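Local coordinates for glutaredoxin (Methanosarcina acetivorans, PDB 5CAX), which is a glutaredoxin-like enzyme that reduces protein disulfides in a reaction dependent on coenzyme M, at residues Thr8-His13 against Glu48-Asp53; Gly16-Lys21 against Gly44-Tyr49. One frame throughout, in Å; residues are numbered along the deposited sequence.

Contact 1: Thr8-His13 against Glu48-Asp53; sequences TDKGKH and EYVFVD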
loop_
_atom_site.group_PDB
_atom_site.type_symbol
_atom_site.label_atom_id
_atom_site.label_comp_id
_atom_site.label_asym_id
_atom_site.label_seq_id
_atom_site.Cartn_x
_atom_site.Cartn_y
_atom_site.Cartn_z
ATOM N N THR A 8 -0.765 -1.279 10.147
ATOM C CA THR A 8 -1.309 -1.139 8.823
ATOM C C THR A 8 -2.160 0.149 8.808
ATOM O O THR A 8 -3.100 0.247 8.034
ATOM C CB THR A 8 -2.092 -2.420 8.382
ATOM O OG1 THR A 8 -2.979 -2.855 9.418
ATOM C CG2 THR A 8 -1.120 -3.545 8.141
ATOM N N ASP A 9 -1.867 1.114 9.694
ATOM C CA ASP A 9 -2.531 2.431 9.579
ATOM C C ASP A 9 -1.715 3.637 9.047
ATOM O O ASP A 9 -0.516 3.741 9.279
ATOM C CB ASP A 9 -3.060 2.887 10.946
ATOM C CG ASP A 9 -4.137 1.995 11.508
ATOM O OD1 ASP A 9 -3.804 0.917 12.061
ATOM O OD2 ASP A 9 -5.328 2.364 11.364
ATOM N N LYS A 10 -2.395 4.598 8.422
ATOM C CA LYS A 10 -1.863 5.964 8.260
ATOM C C LYS A 10 -2.881 6.926 7.713
ATOM O O LYS A 10 -3.624 7.497 8.481
ATOM C CB LYS A 10 -0.611 6.067 7.366
ATOM C CG LYS A 10 0.011 7.521 7.367
ATOM C CD LYS A 10 1.267 7.704 6.502
ATOM C CE LYS A 10 1.478 9.162 6.072
ATOM N NZ LYS A 10 1.833 10.108 7.169
ATOM N N GLY A 11 -2.892 7.122 6.394
ATOM C CA GLY A 11 -3.666 8.188 5.802
ATOM C C GLY A 11 -4.748 7.786 4.840
ATOM O O GLY A 11 -4.773 8.224 3.688
ATOM N N LYS A 12 -5.680 7.013 5.369
ATOM C CA LYS A 12 -6.835 6.468 4.662
ATOM C C LYS A 12 -7.553 7.328 3.595
ATOM O O LYS A 12 -8.673 7.794 3.811
ATOM C CB LYS A 12 -7.871 6.081 5.705
ATOM C CG LYS A 12 -8.896 5.177 5.155
ATOM C CD LYS A 12 -10.186 5.305 5.872
ATOM C CE LYS A 12 -10.946 4.099 5.538
ATOM N NZ LYS A 12 -9.951 2.987 5.328
ATOM N N HIS A 13 -6.931 7.501 2.424
ATOM C CA HIS A 13 -7.594 8.196 1.299
ATOM C C HIS A 13 -8.802 7.419 0.818
ATOM O O HIS A 13 -8.819 6.920 -0.303
ATOM C CB HIS A 13 -6.649 8.399 0.115
ATOM C CG HIS A 13 -6.318 9.838 -0.173
ATOM N ND1 HIS A 13 -6.075 10.301 -1.450
ATOM C CD2 HIS A 13 -6.189 10.908 0.643
ATOM C CE1 HIS A 13 -5.818 11.596 -1.408
ATOM N NE2 HIS A 13 -5.886 11.989 -0.150
ATOM N N GLU A 48 -6.020 1.774 2.807
ATOM C CA GLU A 48 -5.208 2.606 3.680
ATOM C C GLU A 48 -3.909 2.837 2.960
ATOM O O GLU A 48 -3.470 1.964 2.211
ATOM C CB GLU A 48 -4.926 1.924 5.027
ATOM C CG GLU A 48 -5.916 2.261 6.147
ATOM C CD GLU A 48 -5.631 3.561 6.878
ATOM O OE1 GLU A 48 -4.743 4.325 6.467
ATOM O OE2 GLU A 48 -6.262 3.795 7.927
ATOM N N TYR A 49 -3.301 4.006 3.118
ATOM C CA TYR A 49 -1.920 4.105 2.684
ATOM C C TYR A 49 -1.039 4.790 3.703
ATOM O O TYR A 49 -1.481 5.665 4.436
ATOM C CB TYR A 49 -1.792 4.776 1.327
ATOM C CG TYR A 49 -2.129 6.233 1.218
ATOM C CD1 TYR A 49 -1.138 7.223 1.317
ATOM C CD2 TYR A 49 -3.418 6.628 0.952
ATOM C CE1 TYR A 49 -1.455 8.573 1.171
ATOM C CE2 TYR A 49 -3.723 7.946 0.813
ATOM C CZ TYR A 49 -2.763 8.916 0.910
ATOM O OH TYR A 49 -3.182 10.211 0.745
ATOM N N VAL A 50 0.212 4.329 3.730
ATOM C CA VAL A 50 1.252 4.742 4.644
ATOM C C VAL A 50 2.473 5.235 3.845
ATOM O O VAL A 50 3.101 4.472 3.105
ATOM C CB VAL A 50 1.685 3.549 5.582
ATOM C CG1 VAL A 50 2.827 3.936 6.516
ATOM C CG2 VAL A 50 0.505 2.991 6.386
ATOM N N PHE A 51 2.810 6.517 3.999
ATOM C CA PHE A 51 4.060 7.057 3.480
ATOM C C PHE A 51 5.185 6.934 4.510
ATOM O O PHE A 51 5.366 7.795 5.374
ATOM C CB PHE A 51 3.887 8.515 3.043
ATOM C CG PHE A 51 3.274 8.665 1.681
ATOM C CD1 PHE A 51 3.655 7.813 0.642
ATOM C CD2 PHE A 51 2.306 9.630 1.438
ATOM C CE1 PHE A 51 3.094 7.936 -0.620
ATOM C CE2 PHE A 51 1.736 9.763 0.189
ATOM C CZ PHE A 51 2.129 8.914 -0.849
ATOM N N VAL A 52 5.951 5.855 4.365
ATOM C CA VAL A 52 7.013 5.466 5.292
ATOM C C VAL A 52 8.087 6.551 5.482
ATOM O O VAL A 52 8.630 6.701 6.566
ATOM C CB VAL A 52 7.655 4.126 4.837
ATOM C CG1 VAL A 52 8.818 3.759 5.748
ATOM C CG2 VAL A 52 6.595 3.000 4.900
ATOM N N ASP A 53 8.410 7.308 4.445
ATOM C CA ASP A 53 9.452 8.314 4.624
ATOM C C ASP A 53 9.016 9.420 5.589
ATOM O O ASP A 53 9.844 10.119 6.161
ATOM C CB ASP A 53 9.865 8.927 3.287
ATOM C CG ASP A 53 8.697 9.473 2.508
ATOM O OD1 ASP A 53 7.650 8.801 2.471
ATOM O OD2 ASP A 53 8.845 10.567 1.916
#
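The ring of Tyr49 carries the carbonyl of Gly11 over one face, with Gly11 O 3.1 Å from Tyr49 CE2, while Phe51 CD2 lies in its plane at the edge. Tyr49 in turn directs its own edge at the face of His13, in an offset edge-to-face pair with planes 86° apart; Tyr49 OH stands 3.1 Å above the imidazole, off-centre toward the rim. Tyr49 CG lies between the backbone N and the carbonyl carbon (chi1 68°), and the end of the ring reaches the loop although CB starts away from it. Helix 31-43 adds Lys37 and Thr41 beside His13. On the backbone, Gly11 N donates to Tyr49 O at 2.8 Å, while the backbones of Glu48 and Val50 hydrogen-bond to strand 22-26. The aliphatic chain of Lys10 runs over Val50, bringing Lys10 CD to 3.2 Å from Phe51 N. Lys10 N donates a hydrogen bond to Glu48 OE1, 3.1 Å, from above the carboxylate plane. Asp9 OD2 lies 3.8 Å from Glu48 OE2, which could make one carboxylate easier to protonate. Lys12 NZ, weakly hydrogen-bonded to Phe47 O and beyond salt-bridge distance of Glu48 OE2 (4.6 Å), may partly offset that repulsion, and the amide hydrogen bond to Glu48 OE1 would favour the charged form.

Contact 2: Gly16-Lys21 against Gly44-Tyr49; sequences GIDRGK and GVDFEY. With CD (cadmium ion), chain E; CD (cadmium ion), chain F.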
loop_
_atom_site.group_PDB
_atom_site.type_symbol
_atom_site.label_atom_id
_atom_site.label_comp_id
_atom_site.label_asym_id
_atom_site.label_seq_id
_atom_site.Cartn_x
_atom_site.Cartn_y
_atom_site.Cartn_z
ATOM N N GLY A 16 -14.518 4.038 -0.783
ATOM C CA GLY A 16 -15.368 2.948 -0.337
ATOM C C GLY A 16 -15.398 1.790 -1.283
ATOM O O GLY A 16 -14.417 1.547 -1.956
ATOM N N ILE A 17 -16.531 1.107 -1.384
ATOM C CA ILE A 17 -16.584 -0.155 -2.109
ATOM C C ILE A 17 -15.652 -1.089 -1.372
ATOM O O ILE A 17 -14.427 -1.066 -1.524
ATOM C CB ILE A 17 -16.187 -0.050 -3.591
ATOM C CG1 ILE A 17 -17.089 0.944 -4.307
ATOM C CG2 ILE A 17 -16.283 -1.415 -4.250
ATOM C CD1 ILE A 17 -18.565 0.684 -4.090
ATOM N N ASP A 18 -16.248 -1.952 -0.584
ATOM C CA ASP A 18 -15.455 -2.844 0.213
ATOM C C ASP A 18 -14.971 -4.010 -0.589
ATOM O O ASP A 18 -15.753 -4.828 -1.084
ATOM C CB ASP A 18 -16.248 -3.291 1.424
ATOM C CG ASP A 18 -16.440 -2.168 2.374
ATOM O OD1 ASP A 18 -15.380 -1.759 2.889
ATOM O OD2 ASP A 18 -17.586 -1.681 2.587
ATOM N N ARG A 19 -13.655 -4.036 -0.738
ATOM C CA ARG A 19 -12.962 -5.104 -1.434
ATOM C C ARG A 19 -11.851 -5.643 -0.548
ATOM O O ARG A 19 -10.727 -5.822 -0.997
ATOM C CB ARG A 19 -12.401 -4.606 -2.766
ATOM C CG ARG A 19 -13.480 -4.170 -3.707
ATOM C CD ARG A 19 -14.370 -5.330 -4.073
ATOM N NE ARG A 19 -15.544 -4.834 -4.775
ATOM C CZ ARG A 19 -15.637 -4.691 -6.093
ATOM N NH1 ARG A 19 -14.620 -5.023 -6.877
ATOM N NH2 ARG A 19 -16.757 -4.218 -6.625
ATOM N N GLY A 20 -12.160 -5.838 0.731
ATOM C CA GLY A 20 -11.227 -6.435 1.660
ATOM C C GLY A 20 -10.286 -5.436 2.281
ATOM O O GLY A 20 -10.509 -4.236 2.237
ATOM N N LYS A 21 -9.203 -5.945 2.838
ATOM C CA LYS A 21 -8.205 -5.115 3.494
ATOM C C LYS A 21 -7.060 -4.776 2.523
ATOM O O LYS A 21 -6.339 -5.653 2.025
ATOM C CB LYS A 21 -7.684 -5.826 4.752
ATOM C CG LYS A 21 -6.894 -4.964 5.702
ATOM C CD LYS A 21 -6.661 -5.723 6.983
ATOM C CE LYS A 21 -5.777 -4.966 7.919
ATOM N NZ LYS A 21 -5.542 -5.737 9.131
ATOM N N GLY A 44 -11.625 3.668 -6.759
ATOM C CA GLY A 44 -12.705 4.020 -5.870
ATOM C C GLY A 44 -12.891 2.988 -4.789
ATOM O O GLY A 44 -13.996 2.832 -4.285
ATOM N N VAL A 45 -11.829 2.245 -4.490
ATOM C CA VAL A 45 -11.867 1.241 -3.431
ATOM C C VAL A 45 -11.535 1.746 -2.009
ATOM O O VAL A 45 -10.951 2.807 -1.788
ATOM C CB VAL A 45 -10.927 0.064 -3.751
ATOM C CG1 VAL A 45 -11.327 -0.590 -5.070
ATOM C CG2 VAL A 45 -9.467 0.518 -3.745
ATOM N N ASP A 46 -11.964 0.956 -1.040
ATOM C CA ASP A 46 -11.670 1.193 0.358
ATOM C C ASP A 46 -10.265 0.667 0.672
ATOM O O ASP A 46 -9.995 -0.520 0.459
ATOM C CB ASP A 46 -12.733 0.498 1.215
ATOM C CG ASP A 46 -12.888 1.113 2.583
ATOM O OD1 ASP A 46 -13.615 2.120 2.657
ATOM O OD2 ASP A 46 -12.313 0.591 3.567
ATOM N N PHE A 47 -9.380 1.543 1.150
ATOM C CA PHE A 47 -7.984 1.190 1.479
ATOM C C PHE A 47 -7.223 2.158 2.427
ATOM O O PHE A 47 -7.683 3.219 2.796
ATOM C CB PHE A 47 -7.182 1.011 0.179
ATOM C CG PHE A 47 -6.797 2.306 -0.511
ATOM C CD1 PHE A 47 -5.494 2.787 -0.438
ATOM C CD2 PHE A 47 -7.721 3.013 -1.265
ATOM C CE1 PHE A 47 -5.133 3.956 -1.085
ATOM C CE2 PHE A 47 -7.362 4.185 -1.913
ATOM C CZ PHE A 47 -6.066 4.659 -1.824
ATOM N N GLU A 48 -6.020 1.774 2.807
ATOM C CA GLU A 48 -5.208 2.606 3.680
ATOM C C GLU A 48 -3.909 2.837 2.960
ATOM O O GLU A 48 -3.470 1.964 2.211
ATOM C CB GLU A 48 -4.926 1.924 5.027
ATOM C CG GLU A 48 -5.916 2.261 6.147
ATOM C CD GLU A 48 -5.631 3.561 6.878
ATOM O OE1 GLU A 48 -4.743 4.325 6.467
ATOM O OE2 GLU A 48 -6.262 3.795 7.927
ATOM N N TYR A 49 -3.301 4.006 3.118
ATOM C CA TYR A 49 -1.920 4.105 2.684
ATOM C C TYR A 49 -1.039 4.790 3.703
ATOM O O TYR A 49 -1.481 5.665 4.436
ATOM C CB TYR A 49 -1.792 4.776 1.327
ATOM C CG TYR A 49 -2.129 6.233 1.218
ATOM C CD1 TYR A 49 -1.138 7.223 1.317
ATOM C CD2 TYR A 49 -3.418 6.628 0.952
ATOM C CE1 TYR A 49 -1.455 8.573 1.171
ATOM C CE2 TYR A 49 -3.723 7.946 0.813
ATOM C CZ TYR A 49 -2.763 8.916 0.910
ATOM O OH TYR A 49 -3.182 10.211 0.745
HETATM CD CD CD E . -16.321 0.060 4.490
HETATM CD CD CD F . -13.420 2.741 5.162
HETATM O O HOH W 1 -11.642 -2.668 0.722
HETATM O O HOH W 2 -13.969 0.469 6.342
#
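Gly16 brings its backbone against Asp46, their CA atoms 4.2 Å apart, the first of several backbone approaches between this loop and the turn leading into strand 48-51. At Ile17 the carbonyl accepts the one direct hydrogen bond across the pair: Asp46 N lies 3.2 Å from Ile17 O, 36° above the carbonyl plane. The Ile17 side chain rests with CG1 3.6 Å from Gly44 O. Next, Asp18 and Asp46 lie side by side and point the same way, their carboxylate planes 53° apart. Each is a cadmium ligand, but to a different ion: Asp18 OD1 binds one at 2.6 Å, and Asp46 OD1, with a water, binds the other. The two positive ions would be expected to ease the repulsion between the neighbouring acids. Arg19 N donates to a second water at 2.8 Å, and this water donates to Asp46 O, bridging the backbones; the guanidinium turns off to Leu99 O. Gly44, itself part of the contact, ends helix 31-43 in a Schellman motif. The contact sits where the chain returns from helix to strand in the beta-alpha-beta crossover 22-26, 31-43, 48-51 of the thioredoxin fold, with the chain before strand 22-26 laid against that return.

Overall arrangement
Two surface contacts, their centres about 13 Å apart, show how one chain segment ahead of the glutaredoxin fold can follow one strand and the turn that leads into it. Both use the loop before strand 22-26: contact 1 against strand 48-51, outermost in the sheet of this chain, and contact 2 against the preceding turn. Contact 1 is the larger, burying 526 Å² against 305 Å², and relies on aromatic edges and faces and a carboxylate held by a backbone amide; contact 2 depends on backbone, a bridging water and acid-bound cadmium. Lys12 joins them, packing on Phe47, and its side chain's nearest atom is about 3 Å from a cadmium ion. The cadmium site of Cys30, Cys33 and Phe76 uses no residue of either contact.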